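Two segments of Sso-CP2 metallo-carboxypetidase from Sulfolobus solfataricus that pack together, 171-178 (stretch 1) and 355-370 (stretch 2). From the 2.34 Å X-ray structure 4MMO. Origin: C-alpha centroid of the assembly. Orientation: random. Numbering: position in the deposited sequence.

Stretch 1, residues 171-178: GRPQIVLG
Stretch 2, residues 355-370: VVKAMIESAKKVYGTE

A short strand lies against a helix; no hydrogen bond crosses between the stretches, and the contact is made mainly by apolar side chains in van der Waals contact. Gln174 (phi/psi -115/139), Ile175 (-119/123) and Val176 (-122/122) form the strand. Val355 to Tyr367 belong to a helix that begins earlier in the chain, with phi near -65 and psi near -43, loosening to -96/-20 at Tyr367, and a regular i to i+4 ladder, such as Ile360 N to Val356 O at 2.8 Å and Tyr367 N to Ala363 O at 2.9 Å. The axes run almost antiparallel, 171° between their N-to-C directions, and approach to 9.4 Å. The register follows from this: CA of Ile175 sits 7.1 Å from CA of Ile360, CA of Pro173 is 6.5 Å from CA of Ala363, and CA of Arg172 is 6.3 Å from CA of Thr369, so that moving back along stretch 1 means moving forward along stretch 2. Together the two bury 472 Å².

Pro173 and Ile175 have the most surface covered by the other stretch (89 and 80 Å²). Their CA-to-CB bonds point toward the helix, while that of Gln174 between them points away.

Pro173 (phi/psi -64/151, C-gamma endo) leads into the strand. Its CG lies 3.8 Å from CB of Ala363 and 3.7 Å from CD2 of Tyr367, residues one helical turn apart that both point toward stretch 1. Ala363 presents its CB to the proline ring; Tyr367, at chi1 -67° (m) and chi2 -82°, offers its ring obliquely. The proline ring also meets what follows the helix, with its CD 3.6 Å from CG2 of Thr369.

Ile175, with chi1 and chi2 both m, reaches three helix residues. Its CD1 is 3.7 Å from CG of Met359, its CG1 is 4.2 Å from CG1 of Ile360 (m, t), and its CG2 stands 4.4 Å from CG1 of Val356, a looser approach. Met359 (t, p, p) starts toward the strand but leads its end away, so the contact is made by CG, with CB close behind, and not by SD. Val356 (chi1 t) is shared: CD2 of Leu177 comes within 3.7 Å of its CG2. Leu177 (-101/22; m, t) leaves its backbone sideways, and its end then comes nearer the helix. Val356, Met359 and Ala363 thus form an apolar stripe with 3-4 spacing, flanked by Ile360, whose CB points sideways.

At the other end, Gly368 ends the helical run with phi/psi 72/19, a positive phi that favours glycine. Thr369 then extends at -131/178 with chi1 t, and its OG1 lies 3.4 Å from CG of Arg172, a van der Waals contact. Arg172 (-89/141; m, t, m, chi4 -173°) also sets its CB 3.8 Å from O of Glu370, while its guanidinium nitrogens are satisfied elsewhere in the structure. The arginine therefore contributes its aliphatic stem here rather than its charge.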

ATOM      1  N   GLY A 171      15.030 -30.476 -15.599  1.00 59.51           N
ATOM      2  CA  GLY A 171      14.145 -31.240 -16.460  1.00 50.91           C
ATOM      3  C   GLY A 171      13.777 -32.599 -15.893  1.00 52.17           C
ATOM      4  O   GLY A 171      13.250 -33.454 -16.604  1.00 44.70           O
ATOM      5  N   ARG A 172      14.051 -32.799 -14.610  1.00 42.91           N
ATOM      6  CA  ARG A 172      13.708 -34.044 -13.937  1.00 51.04           C
ATOM      7  C   ARG A 172      12.304 -33.953 -13.357  1.00 48.38           C
ATOM      8  O   ARG A 172      11.916 -32.906 -12.839  1.00 37.30           O
ATOM      9  CB  ARG A 172      14.705 -34.322 -12.817  1.00 56.56           C
ATOM     10  CG  ARG A 172      16.126 -34.533 -13.304  1.00 61.75           C
ATOM     11  CD  ARG A 172      17.136 -34.351 -12.187  1.00 68.57           C
ATOM     12  NE  ARG A 172      17.118 -32.988 -11.666  1.00 75.08           N
ATOM     13  CZ  ARG A 172      17.982 -32.512 -10.777  1.00 83.31           C
ATOM     14  NH1 ARG A 172      18.949 -33.283 -10.299  1.00 88.08           N
ATOM     15  NH2 ARG A 172      17.878 -31.255 -10.367  1.00 71.15           N
ATOM     16  N   PRO A 173      11.530 -35.049 -13.436  1.00 53.11           N
ATOM     17  CA  PRO A 173      10.197 -35.014 -12.826  1.00 42.20           C
ATOM     18  C   PRO A 173      10.280 -34.849 -11.311  1.00 46.72           C
ATOM     19  O   PRO A 173      11.268 -35.274 -10.707  1.00 50.92           O
ATOM     20  CB  PRO A 173       9.604 -36.377 -13.192  1.00 37.46           C
ATOM     21  CG  PRO A 173      10.790 -37.259 -13.435  1.00 50.21           C
ATOM     22  CD  PRO A 173      11.839 -36.367 -14.019  1.00 50.48           C
ATOM     23  N   GLN A 174       9.260 -34.234 -10.716  1.00 41.28           N
ATOM     24  CA  GLN A 174       9.244 -33.975  -9.280  1.00 43.06           C
ATOM     25  C   GLN A 174       8.139 -34.742  -8.564  1.00 43.91           C
ATOM     26  O   GLN A 174       7.019 -34.858  -9.062  1.00 48.62           O
ATOM     27  CB  GLN A 174       9.099 -32.476  -9.014  1.00 38.26           C
ATOM     28  CG  GLN A 174      10.305 -31.668  -9.460  1.00 43.53           C
ATOM     29  CD  GLN A 174      10.162 -30.198  -9.157  1.00 57.08           C
ATOM     30  OE1 GLN A 174      10.981 -29.619  -8.446  1.00 76.66           O
ATOM     31  NE2 GLN A 174       9.120 -29.579  -9.703  1.00 54.49           N
ATOM     32  N   ILE A 175       8.482 -35.270  -7.394  1.00 33.45           N
ATOM     33  CA  ILE A 175       7.548 -35.995  -6.545  1.00 34.39           C
ATOM     34  C   ILE A 175       7.461 -35.229  -5.236  1.00 35.09           C
ATOM     35  O   ILE A 175       8.474 -35.011  -4.569  1.00 44.78           O
ATOM     36  CB  ILE A 175       8.033 -37.433  -6.247  1.00 37.62           C
ATOM     37  CG1 ILE A 175       8.426 -38.166  -7.536  1.00 38.24           C
ATOM     38  CG2 ILE A 175       6.970 -38.212  -5.483  1.00 30.68           C
ATOM     39  CD1 ILE A 175       7.299 -38.395  -8.500  1.00 46.98           C
ATOM     40  N   VAL A 176       6.251 -34.820  -4.872  1.00 48.93           N
ATOM     41  CA  VAL A 176       6.055 -33.954  -3.716  1.00 45.07           C
ATOM     42  C   VAL A 176       5.126 -34.614  -2.701  1.00 38.86           C
ATOM     43  O   VAL A 176       3.980 -34.945  -3.010  1.00 37.27           O
ATOM     44  CB  VAL A 176       5.500 -32.597  -4.157  1.00 38.19           C
ATOM     45  CG1 VAL A 176       5.461 -31.626  -2.987  1.00 37.69           C
ATOM     46  CG2 VAL A 176       6.356 -32.031  -5.296  1.00 34.07           C
ATOM     47  N   LEU A 177       5.632 -34.790  -1.485  1.00 32.40           N
ATOM     48  CA  LEU A 177       4.957 -35.590  -0.469  1.00 31.67           C
ATOM     49  C   LEU A 177       4.207 -34.750   0.560  1.00 42.52           C
ATOM     50  O   LEU A 177       3.953 -35.216   1.672  1.00 38.80           O
ATOM     51  CB  LEU A 177       5.982 -36.462   0.260  1.00 34.24           C
ATOM     52  CG  LEU A 177       6.923 -37.273  -0.631  1.00 31.54           C
ATOM     53  CD1 LEU A 177       7.814 -38.159   0.224  1.00 37.64           C
ATOM     54  CD2 LEU A 177       6.142 -38.107  -1.631  1.00 30.64           C
ATOM     55  N   GLY A 178       3.856 -33.519   0.206  1.00 31.61           N
ATOM     56  CA  GLY A 178       3.139 -32.671   1.139  1.00 26.88           C
ATOM     57  C   GLY A 178       3.031 -31.216   0.730  1.00 37.11           C
ATOM     58  O   GLY A 178       3.408 -30.832  -0.374  1.00 34.31           O
ATOM     59  N   VAL A 355       1.659 -45.776  -3.556  1.00 39.69           N
ATOM     60  CA  VAL A 355       1.309 -44.767  -4.551  1.00 30.65           C
ATOM     61  C   VAL A 355       2.547 -43.936  -4.863  1.00 30.85           C
ATOM     62  O   VAL A 355       2.817 -43.629  -6.024  1.00 30.56           O
ATOM     63  CB  VAL A 355       0.096 -43.873  -4.131  1.00 30.86           C
ATOM     64  CG1 VAL A 355       0.423 -42.995  -2.925  1.00 23.85           C
ATOM     65  CG2 VAL A 355      -0.357 -43.014  -5.306  1.00 31.19           C
ATOM     66  N   VAL A 356       3.331 -43.613  -3.836  1.00 33.19           N
ATOM     67  CA  VAL A 356       4.565 -42.862  -4.057  1.00 34.71           C
ATOM     68  C   VAL A 356       5.551 -43.709  -4.849  1.00 45.44           C
ATOM     69  O   VAL A 356       6.159 -43.235  -5.810  1.00 34.72           O
ATOM     70  CB  VAL A 356       5.206 -42.396  -2.732  1.00 34.58           C
ATOM     71  CG1 VAL A 356       6.600 -41.824  -2.970  1.00 35.75           C
ATOM     72  CG2 VAL A 356       4.329 -41.349  -2.063  1.00 37.02           C
ATOM     73  N   LYS A 357       5.700 -44.966  -4.443  1.00 45.50           N
ATOM     74  CA  LYS A 357       6.615 -45.883  -5.110  1.00 39.33           C
ATOM     75  C   LYS A 357       6.258 -46.015  -6.581  1.00 35.09           C
ATOM     76  O   LYS A 357       7.116 -45.856  -7.445  1.00 33.13           O
ATOM     77  CB  LYS A 357       6.583 -47.258  -4.434  1.00 43.72           C
ATOM     78  CG  LYS A 357       7.415 -47.338  -3.164  1.00 44.94           C
ATOM     79  CD  LYS A 357       7.096 -48.594  -2.365  1.00 63.47           C
ATOM     80  CE  LYS A 357       8.235 -48.966  -1.426  1.00 68.82           C
ATOM     81  NZ  LYS A 357       7.897 -50.143  -0.580  1.00 82.52           N
ATOM     82  N   ALA A 358       4.987 -46.294  -6.859  1.00 31.89           N
ATOM     83  CA  ALA A 358       4.507 -46.404  -8.236  1.00 35.93           C
ATOM     84  C   ALA A 358       4.808 -45.132  -9.026  1.00 36.92           C
ATOM     85  O   ALA A 358       5.091 -45.178 -10.222  1.00 39.69           O
ATOM     86  CB  ALA A 358       3.015 -46.688  -8.249  1.00 32.30           C
ATOM     87  N   MET A 359       4.759 -43.996  -8.344  1.00 36.81           N
ATOM     88  CA  MET A 359       4.988 -42.710  -8.986  1.00 45.87           C
ATOM     89  C   MET A 359       6.477 -42.499  -9.302  1.00 42.12           C
ATOM     90  O   MET A 359       6.833 -42.064 -10.396  1.00 31.18           O
ATOM     91  CB  MET A 359       4.466 -41.597  -8.074  1.00 36.52           C
ATOM     92  CG  MET A 359       4.180 -40.295  -8.768  1.00 58.49           C
ATOM     93  SD  MET A 359       2.838 -40.350  -9.982  1.00 41.92           S
ATOM     94  CE  MET A 359       1.397 -40.424  -8.926  1.00 61.48           C
ATOM     95  N   ILE A 360       7.342 -42.819  -8.347  1.00 38.94           N
ATOM     96  CA  ILE A 360       8.788 -42.739  -8.560  1.00 39.39           C
ATOM     97  C   ILE A 360       9.254 -43.642  -9.705  1.00 39.71           C
ATOM     98  O   ILE A 360      10.048 -43.231 -10.550  1.00 38.94           O
ATOM     99  CB  ILE A 360       9.563 -43.107  -7.276  1.00 50.53           C
ATOM    100  CG1 ILE A 360       9.404 -41.990  -6.242  1.00 30.01           C
ATOM    101  CG2 ILE A 360      11.056 -43.344  -7.576  1.00 40.83           C
ATOM    102  CD1 ILE A 360      10.026 -42.287  -4.888  1.00 32.41           C
ATOM    103  N   GLU A 361       8.766 -44.875  -9.731  1.00 35.46           N
ATOM    104  CA  GLU A 361       9.237 -45.850 -10.707  1.00 38.87           C
ATOM    105  C   GLU A 361       8.740 -45.503 -12.111  1.00 29.68           C
ATOM    106  O   GLU A 361       9.492 -45.585 -13.085  1.00 37.53           O
ATOM    107  CB  GLU A 361       8.806 -47.264 -10.298  1.00 40.76           C
ATOM    108  CG  GLU A 361       9.305 -48.375 -11.227  1.00 68.46           C
ATOM    109  CD  GLU A 361       8.826 -49.763 -10.817  1.00 71.90           C
ATOM    110  OE1 GLU A 361       8.550 -50.584 -11.718  1.00 54.55           O
ATOM    111  OE2 GLU A 361       8.721 -50.039  -9.601  1.00 52.11           O
ATOM    112  N   SER A 362       7.476 -45.102 -12.216  1.00 34.83           N
ATOM    113  CA  SER A 362       6.913 -44.710 -13.506  1.00 35.24           C
ATOM    114  C   SER A 362       7.619 -43.480 -14.068  1.00 37.43           C
ATOM    115  O   SER A 362       7.894 -43.405 -15.267  1.00 39.17           O
ATOM    116  CB  SER A 362       5.410 -44.439 -13.386  1.00 38.57           C
ATOM    117  OG  SER A 362       5.139 -43.467 -12.393  1.00 36.48           O
ATOM    118  N   ALA A 363       7.917 -42.516 -13.202  1.00 36.66           N
ATOM    119  CA  ALA A 363       8.575 -41.287 -13.642  1.00 52.24           C
ATOM    120  C   ALA A 363       9.947 -41.623 -14.210  1.00 48.52           C
ATOM    121  O   ALA A 363      10.375 -41.083 -15.228  1.00 58.96           O
ATOM    122  CB  ALA A 363       8.706 -40.316 -12.480  1.00 25.33           C
ATOM    123  N   LYS A 364      10.620 -42.539 -13.532  1.00 55.61           N
ATOM    124  CA  LYS A 364      11.956 -42.973 -13.899  1.00 57.17           C
ATOM    125  C   LYS A 364      11.956 -43.641 -15.272  1.00 46.32           C
ATOM    126  O   LYS A 364      12.806 -43.360 -16.116  1.00 37.35           O
ATOM    127  CB  LYS A 364      12.450 -43.935 -12.828  1.00 60.84           C
ATOM    128  CG  LYS A 364      13.930 -44.186 -12.821  1.00 82.73           C
ATOM    129  CD  LYS A 364      14.297 -44.988 -11.585  1.00100.36           C
ATOM    130  CE  LYS A 364      15.782 -45.265 -11.516  1.00116.70           C
ATOM    131  NZ  LYS A 364      16.563 -44.006 -11.415  1.00119.62           N
ATOM    132  N   LYS A 365      10.977 -44.508 -15.502  1.00 26.54           N
ATOM    133  CA  LYS A 365      10.837 -45.188 -16.783  1.00 39.82           C
ATOM    134  C   LYS A 365      10.532 -44.228 -17.939  1.00 54.60           C
ATOM    135  O   LYS A 365      11.116 -44.338 -19.018  1.00 55.93           O
ATOM    136  CB  LYS A 365       9.736 -46.245 -16.680  1.00 54.87           C
ATOM    137  CG  LYS A 365       9.578 -47.104 -17.921  1.00 81.63           C
ATOM    138  CD  LYS A 365       8.528 -48.183 -17.711  1.00101.70           C
ATOM    139  CE  LYS A 365       8.491 -49.165 -18.871  1.00115.81           C
ATOM    140  NZ  LYS A 365       8.280 -48.483 -20.178  1.00121.81           N
ATOM    141  N   VAL A 366       9.621 -43.289 -17.713  1.00 54.57           N
ATOM    142  CA  VAL A 366       9.151 -42.411 -18.782  1.00 34.46           C
ATOM    143  C   VAL A 366      10.162 -41.325 -19.136  1.00 29.40           C
ATOM    144  O   VAL A 366      10.381 -41.041 -20.314  1.00 39.18           O
ATOM    145  CB  VAL A 366       7.791 -41.775 -18.408  1.00 34.37           C
ATOM    146  CG1 VAL A 366       7.423 -40.633 -19.350  1.00 35.98           C
ATOM    147  CG2 VAL A 366       6.711 -42.836 -18.426  1.00 36.06           C
ATOM    148  N   TYR A 367      10.774 -40.723 -18.121  1.00 41.21           N
ATOM    149  CA  TYR A 367      11.659 -39.579 -18.331  1.00 58.78           C
ATOM    150  C   TYR A 367      13.126 -39.985 -18.403  1.00 65.10           C
ATOM    151  O   TYR A 367      13.954 -39.242 -18.927  1.00 57.11           O
ATOM    152  CB  TYR A 367      11.444 -38.531 -17.235  1.00 50.54           C
ATOM    153  CG  TYR A 367      10.079 -37.888 -17.299  1.00 54.59           C
ATOM    154  CD1 TYR A 367       9.829 -36.836 -18.171  1.00 47.98           C
ATOM    155  CD2 TYR A 367       9.034 -38.343 -16.503  1.00 34.47           C
ATOM    156  CE1 TYR A 367       8.579 -36.247 -18.243  1.00 45.63           C
ATOM    157  CE2 TYR A 367       7.781 -37.760 -16.568  1.00 49.09           C
ATOM    158  CZ  TYR A 367       7.559 -36.713 -17.440  1.00 49.96           C
ATOM    159  OH  TYR A 367       6.314 -36.127 -17.509  1.00 42.27           O
ATOM    160  N   GLY A 368      13.443 -41.161 -17.875  1.00 55.96           N
ATOM    161  CA  GLY A 368      14.782 -41.711 -17.995  1.00 53.44           C
ATOM    162  C   GLY A 368      15.821 -40.999 -17.152  1.00 54.54           C
ATOM    163  O   GLY A 368      17.018 -41.118 -17.406  1.00 56.26           O
ATOM    164  N   THR A 369      15.366 -40.251 -16.151  1.00 55.55           N
ATOM    165  CA  THR A 369      16.269 -39.619 -15.195  1.00 45.46           C
ATOM    166  C   THR A 369      15.786 -39.895 -13.775  1.00 46.68           C
ATOM    167  O   THR A 369      14.758 -40.538 -13.579  1.00 55.78           O
ATOM    168  CB  THR A 369      16.383 -38.102 -15.426  1.00 74.93           C
ATOM    169  OG1 THR A 369      17.301 -37.541 -14.480  1.00 94.64           O
ATOM    170  CG2 THR A 369      15.024 -37.424 -15.285  1.00 68.26           C
ATOM    171  N   GLU A 370      16.533 -39.413 -12.789  1.00 52.18           N
ATOM    172  CA  GLU A 370      16.198 -39.666 -11.394  1.00 60.75           C
ATOM    173  C   GLU A 370      15.153 -38.664 -10.903  1.00 54.73           C
ATOM    174  O   GLU A 370      15.413 -37.462 -10.892  1.00 50.28           O
ATOM    175  CB  GLU A 370      17.456 -39.571 -10.526  1.00 65.89           C
ATOM    176  CG  GLU A 370      17.315 -40.223  -9.158  1.00 86.56           C
ATOM    177  CD  GLU A 370      17.153 -41.731  -9.242  1.00105.29           C
ATOM    178  OE1 GLU A 370      17.732 -42.346 -10.165  1.00 98.86           O
ATOM    179  OE2 GLU A 370      16.440 -42.302  -8.391  1.00110.56           O
TER